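Local coordinates for protein 4-oxalocrotonate decarboxylase NahK (Pseudomonas putida, PDB 5D2K) that catalyses the metal-assisted decarboxylation of (3E)-2-oxohex-3-enedioate to 2-oxopent-4-enoate, a step in the bacterial breakdown of naphthalene, at residues A[46-49]-A[50-53]; A[56-60]-A[61-65]. The protein carries 1 engineered substitution. All coordinates share one frame; numbering follows the deposited sequence. Where two conformers were deposited one is given.

Interaction 1 (A[46-49]-A[50-53])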
loop_
_atom_site.group_PDB
_atom_site.type_symbol
_atom_site.label_atom_id
_atom_site.label_comp_id
_atom_site.label_asym_id
_atom_site.label_seq_id
_atom_site.Cartn_x
_atom_site.Cartn_y
_atom_site.Cartn_z
ATOM N N ASP A 46 14.564 -11.418 -5.738
ATOM C CA ASP A 46 15.583 -10.526 -5.154
ATOM C C ASP A 46 14.939 -9.332 -4.446
ATOM O O ASP A 46 15.279 -8.996 -3.312
ATOM C CB ASP A 46 16.535 -9.978 -6.224
ATOM C CG ASP A 46 17.520 -11.005 -6.757
ATOM O OD1 ASP A 46 18.013 -11.864 -5.996
ATOM O OD2 ASP A 46 17.821 -10.906 -7.964
ATOM N N ALA A 47 14.018 -8.680 -5.146
ATOM C CA ALA A 47 13.395 -7.463 -4.645
ATOM C C ALA A 47 12.552 -7.746 -3.406
ATOM O O ALA A 47 12.565 -6.964 -2.451
ATOM C CB ALA A 47 12.549 -6.822 -5.738
ATOM N N TYR A 48 11.828 -8.864 -3.401
ATOM C CA TYR A 48 11.047 -9.180 -2.212
ATOM C C TYR A 48 11.967 -9.587 -1.052
ATOM O O TYR A 48 11.649 -9.307 0.103
ATOM C CB TYR A 48 9.999 -10.265 -2.502
ATOM C CG TYR A 48 8.706 -9.696 -3.080
ATOM C CD1 TYR A 48 7.853 -8.906 -2.299
ATOM C CD2 TYR A 48 8.349 -9.923 -4.406
ATOM C CE1 TYR A 48 6.671 -8.377 -2.826
ATOM C CE2 TYR A 48 7.169 -9.401 -4.939
ATOM C CZ TYR A 48 6.338 -8.629 -4.141
ATOM O OH TYR A 48 5.174 -8.094 -4.661
ATOM N N ASP A 49 13.116 -10.204 -1.354
ATOM C CA ASP A 49 14.114 -10.482 -0.316
ATOM C C ASP A 49 14.534 -9.176 0.356
ATOM O O ASP A 49 14.631 -9.092 1.585
ATOM C CB ASP A 49 15.372 -11.166 -0.891
ATOM C CG ASP A 49 15.169 -12.642 -1.206
ATOM O OD1 ASP A 49 14.132 -13.231 -0.839
ATOM O OD2 ASP A 49 16.089 -13.229 -1.824
ATOM N N VAL A 50 14.791 -8.159 -0.465
ATOM C CA VAL A 50 15.180 -6.866 0.068
ATOM C C VAL A 50 14.041 -6.261 0.902
ATOM O O VAL A 50 14.279 -5.782 2.009
ATOM C CB VAL A 50 15.605 -5.903 -1.058
ATOM C CG1 VAL A 50 15.799 -4.481 -0.534
ATOM C CG2 VAL A 50 16.886 -6.404 -1.723
ATOM N N GLN A 51 12.815 -6.302 0.383
ATOM C CA GLN A 51 11.672 -5.766 1.118
ATOM C C GLN A 51 11.484 -6.438 2.477
ATOM O O GLN A 51 11.270 -5.758 3.494
ATOM C CB GLN A 51 10.379 -5.915 0.309
ATOM C CG GLN A 51 9.197 -5.210 0.993
ATOM C CD GLN A 51 7.861 -5.556 0.374
ATOM O OE1 GLN A 51 7.035 -6.233 0.993
ATOM N NE2 GLN A 51 7.624 -5.070 -0.842
ATOM N N TRP A 52 11.559 -7.770 2.507
ATOM C CA TRP A 52 11.362 -8.474 3.764
ATOM C C TRP A 52 12.533 -8.240 4.726
ATOM O O TRP A 52 12.366 -8.315 5.943
ATOM C CB TRP A 52 11.145 -9.978 3.530
ATOM C CG TRP A 52 9.756 -10.335 3.054
ATOM C CD1 TRP A 52 9.303 -10.304 1.773
ATOM C CD2 TRP A 52 8.653 -10.793 3.861
ATOM N NE1 TRP A 52 7.987 -10.713 1.721
ATOM C CE2 TRP A 52 7.564 -11.013 2.991
ATOM C CE3 TRP A 52 8.481 -11.026 5.233
ATOM C CZ2 TRP A 52 6.318 -11.464 3.444
ATOM C CZ3 TRP A 52 7.242 -11.479 5.685
ATOM C CH2 TRP A 52 6.177 -11.687 4.789
ATOM N N GLU A 53 13.713 -7.929 4.192
ATOM C CA GLU A 53 14.826 -7.568 5.059
ATOM C C GLU A 53 14.599 -6.184 5.666
ATOM O O GLU A 53 14.934 -5.962 6.824
ATOM C CB GLU A 53 16.158 -7.629 4.304
ATOM C CG GLU A 53 17.369 -7.090 5.065
ATOM C CD GLU A 53 17.681 -7.760 6.393
ATOM O OE1 GLU A 53 17.163 -8.864 6.698
ATOM O OE2 GLU A 53 18.487 -7.157 7.145
#

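Interaction 2 (A[56-60]-A[61-65])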
loop_
_atom_site.group_PDB
_atom_site.type_symbol
_atom_site.label_atom_id
_atom_site.label_comp_id
_atom_site.label_asym_id
_atom_site.label_seq_id
_atom_site.Cartn_x
_atom_site.Cartn_y
_atom_site.Cartn_z
ATOM N N ARG A 56 12.381 -6.769 8.472
ATOM C CA ARG A 56 13.134 -7.302 9.596
ATOM C C ARG A 56 13.896 -6.199 10.352
ATOM O O ARG A 56 13.912 -6.185 11.585
ATOM C CB ARG A 56 14.111 -8.392 9.137
ATOM C CG ARG A 56 14.704 -9.175 10.310
ATOM C CD ARG A 56 16.073 -9.774 9.967
ATOM N NE ARG A 56 17.025 -8.728 9.601
ATOM C CZ ARG A 56 17.656 -7.943 10.470
ATOM N NH1 ARG A 56 17.450 -8.078 11.777
ATOM N NH2 ARG A 56 18.488 -7.011 10.032
ATOM N N ARG A 57 14.506 -5.273 9.619
ATOM C CA ARG A 57 15.199 -4.155 10.252
ATOM C C ARG A 57 14.239 -3.365 11.147
ATOM O O ARG A 57 14.583 -2.980 12.267
ATOM C CB ARG A 57 15.819 -3.236 9.194
ATOM C CG ARG A 57 16.956 -3.885 8.393
ATOM C CD ARG A 57 17.463 -2.952 7.278
ATOM N NE ARG A 57 18.072 -1.724 7.788
ATOM C CZ ARG A 57 19.326 -1.637 8.233
ATOM N NH1 ARG A 57 20.124 -2.703 8.221
ATOM N NH2 ARG A 57 19.789 -0.478 8.687
ATOM N N LYS A 58 13.027 -3.135 10.651
ATOM C CA LYS A 58 12.070 -2.353 11.414
ATOM C C LYS A 58 11.587 -3.130 12.634
ATOM O O LYS A 58 11.478 -2.563 13.721
ATOM C CB LYS A 58 10.885 -1.929 10.530
ATOM C CG LYS A 58 11.295 -0.932 9.453
ATOM C CD LYS A 58 10.081 -0.238 8.837
ATOM C CE LYS A 58 10.480 0.696 7.706
ATOM N NZ LYS A 58 11.481 1.741 8.142
ATOM N N GLU A 59 11.313 -4.421 12.466
ATOM C CA GLU A 59 10.898 -5.274 13.577
ATOM C C GLU A 59 11.972 -5.340 14.662
ATOM O O GLU A 59 11.665 -5.333 15.861
ATOM C CB GLU A 59 10.577 -6.688 13.079
ATOM C CG GLU A 59 9.283 -6.807 12.267
ATOM C CD GLU A 59 9.174 -8.131 11.511
ATOM O OE1 GLU A 59 10.224 -8.738 11.199
ATOM O OE2 GLU A 59 8.032 -8.561 11.221
ATOM N N ALA A 60 13.231 -5.424 14.224
ATOM C CA ALA A 60 14.351 -5.567 15.147
ATOM C C ALA A 60 14.537 -4.343 16.024
ATOM O O ALA A 60 15.056 -4.455 17.144
ATOM C CB ALA A 60 15.640 -5.852 14.378
ATOM N N ARG A 61 14.121 -3.175 15.540
ATOM C CA ARG A 61 14.248 -1.976 16.363
ATOM C C ARG A 61 12.951 -1.648 17.098
ATOM O O ARG A 61 12.824 -0.569 17.689
ATOM C CB ARG A 61 14.739 -0.776 15.528
ATOM C CG ARG A 61 13.755 -0.114 14.561
ATOM C CD ARG A 61 14.395 1.109 13.867
ATOM N NE ARG A 61 15.527 0.757 13.001
ATOM C CZ ARG A 61 15.435 0.544 11.690
ATOM N NH1 ARG A 61 16.518 0.213 10.985
ATOM N NH2 ARG A 61 14.260 0.633 11.073
ATOM N N GLY A 62 12.000 -2.584 17.074
ATOM C CA GLY A 62 10.817 -2.472 17.910
ATOM C C GLY A 62 9.536 -2.015 17.227
ATOM O O GLY A 62 8.489 -1.907 17.884
ATOM N N ASN A 63 9.596 -1.735 15.928
ATOM C CA ASN A 63 8.370 -1.379 15.208
ATOM C C ASN A 63 7.419 -2.569 15.125
ATOM O O ASN A 63 7.844 -3.696 14.840
ATOM C CB ASN A 63 8.629 -0.923 13.761
ATOM C CG ASN A 63 9.568 0.254 13.628
ATOM O OD1 ASN A 63 9.970 0.565 12.506
ATOM N ND2 ASN A 63 9.914 0.919 14.733
ATOM N N LYS A 64 6.127 -2.330 15.349
ATOM C CA LYS A 64 5.129 -3.344 15.043
ATOM C C LYS A 64 4.725 -3.236 13.578
ATOM O O LYS A 64 4.643 -2.134 13.035
ATOM C CB LYS A 64 3.897 -3.187 15.944
ATOM C CG LYS A 64 4.198 -3.365 17.436
ATOM C CD LYS A 64 4.736 -4.771 17.719
ATOM C CE LYS A 64 4.769 -5.057 19.213
ATOM N NZ LYS A 64 5.227 -6.437 19.522
ATOM N N ILE A 65 4.489 -4.377 12.940
ATOM C CA ILE A 65 3.984 -4.386 11.576
ATOM C C ILE A 65 2.464 -4.513 11.684
ATOM O O ILE A 65 1.944 -5.537 12.143
ATOM C CB ILE A 65 4.610 -5.526 10.741
ATOM C CG1 ILE A 65 6.142 -5.470 10.810
ATOM C CG2 ILE A 65 4.133 -5.465 9.286
ATOM C CD1 ILE A 65 6.753 -4.131 10.360
HETATM O O HOH W 1 11.826 2.098 11.317
HETATM O O HOH W 2 8.992 -5.536 16.636
#

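Interaction 1 (A[46-49]-A[50-53])
Tyr48 and Trp52, one turn apart, and Tyr48 with Gln51 make a local, within-helix contact in the first half of helix 44-60. Four consecutive i to i+4 backbone hydrogen bonds carry it, from Val50 N to Asp46 O through Glu53 N to Asp49 O; the straightest runs from Trp52 N to Tyr48 O (2.9 Å, 166° at the hydrogen). That carbonyl is also met by the indole: Trp52 CD1 lies 3.0 Å from Tyr48 O, which sits at the edge of the ring near its plane. With CG beside its own backbone N (chi1 -78°), the indole is turned back along the helix, and CD1 comes within 4.3 Å of Tyr48 CB.

Tyr48 and Gln51 run side by side in the same direction, the phenol and amide planes 68° apart, with Gln51 NE2 4.0 Å from Tyr48 CE1. This side of the helix faces strand 87-92 of the FAA hydrolase-type domain: Tyr88 stacks on Tyr48, gives its backbone N to Tyr48 OH and its hydroxyl to a bond with Trp52 NE1. Gln51 NE2 is gripped by two carbonyls, those of Val164 and Tyr88.

Elsewhere round the helix, Val50 CG2 lies 3.4 Å from Asp46 O, and the Val50 side chain touches Ile22 of helix 12-27, while the Asp49 carboxylate bridges Arg8 and Arg227.

Interaction 2 (A[56-60]-A[61-65])
Arg61, Gly62 and Asn63 fold back on the last turn of helix 44-60, and backbone hydrogen bonds hold them there. Asn63 N reaches Lys58 O (3.0 Å) and Gly62 N reaches Glu59 O from above the carbonyl plane (3.0 Å), while Arg61 N makes two weak bonds, to Arg57 O and Lys58 O. The 6→1 and 5→2 pair, with Gly62 at positive phi (102°) as the C-prime residue, is a Schellman motif that ends the helix and sends the chain toward strand 65-71.

Among the polar side chains, Arg61 lies back over the helix end: its CG sits between its own backbone N and carbonyl carbon (chi1 74°), and Arg57 O stands 3.7 Å from CZ, over one guanidinium face. Arg57 NE and Arg61 NH1 are 4.0 Å apart, the two guanidinium planes inclined by 63°, and Lys58 runs alongside Arg61. Glu23 of helix 12-27 gathers these cations, bridging Arg57, Lys58 and Arg61, and Lys58 also meets Glu26 and Tyr94.

Water links the two segments twice. One molecule donates to Asn63 OD1 (2.7 Å) and accepts from Lys58 NZ and Arg61 NH2; the other donates to both Glu59 O and Asn63 O.

In the side-chain packing, the Lys58 stem passes the amide oxygen of Asn63, with Lys58 CB 3.3 Å from Asn63 OD1, and makes apolar contact with Phe90. In the Glu59 conformer described, Ile65 CG1 tentatively packs 3.7 Å from Glu59 CG, and Glu59 OE2 forms a salt bridge with Arg55.

Following the chain from the N terminus, helix 12-27 comes first and, after the short helix 35-38, helix 44-60, which holds interaction 1 and the first half of interaction 2. The two contacts are in series: 46-53 closes before 56-65 opens, their centres lie 15 Å apart, and they neither nest nor cross. Neither closes a long loop. Interaction 1 is a run of helical turns set between helix 12-27, helix 160-165 and strand 87-92; interaction 2 is where that same helix stops and the chain turns into strand 65-71, the antiparallel neighbour of strand 87-92. Helix 12-27 and strand 87-92 thus flank both, joining the N-terminal helices to the mixed sheet.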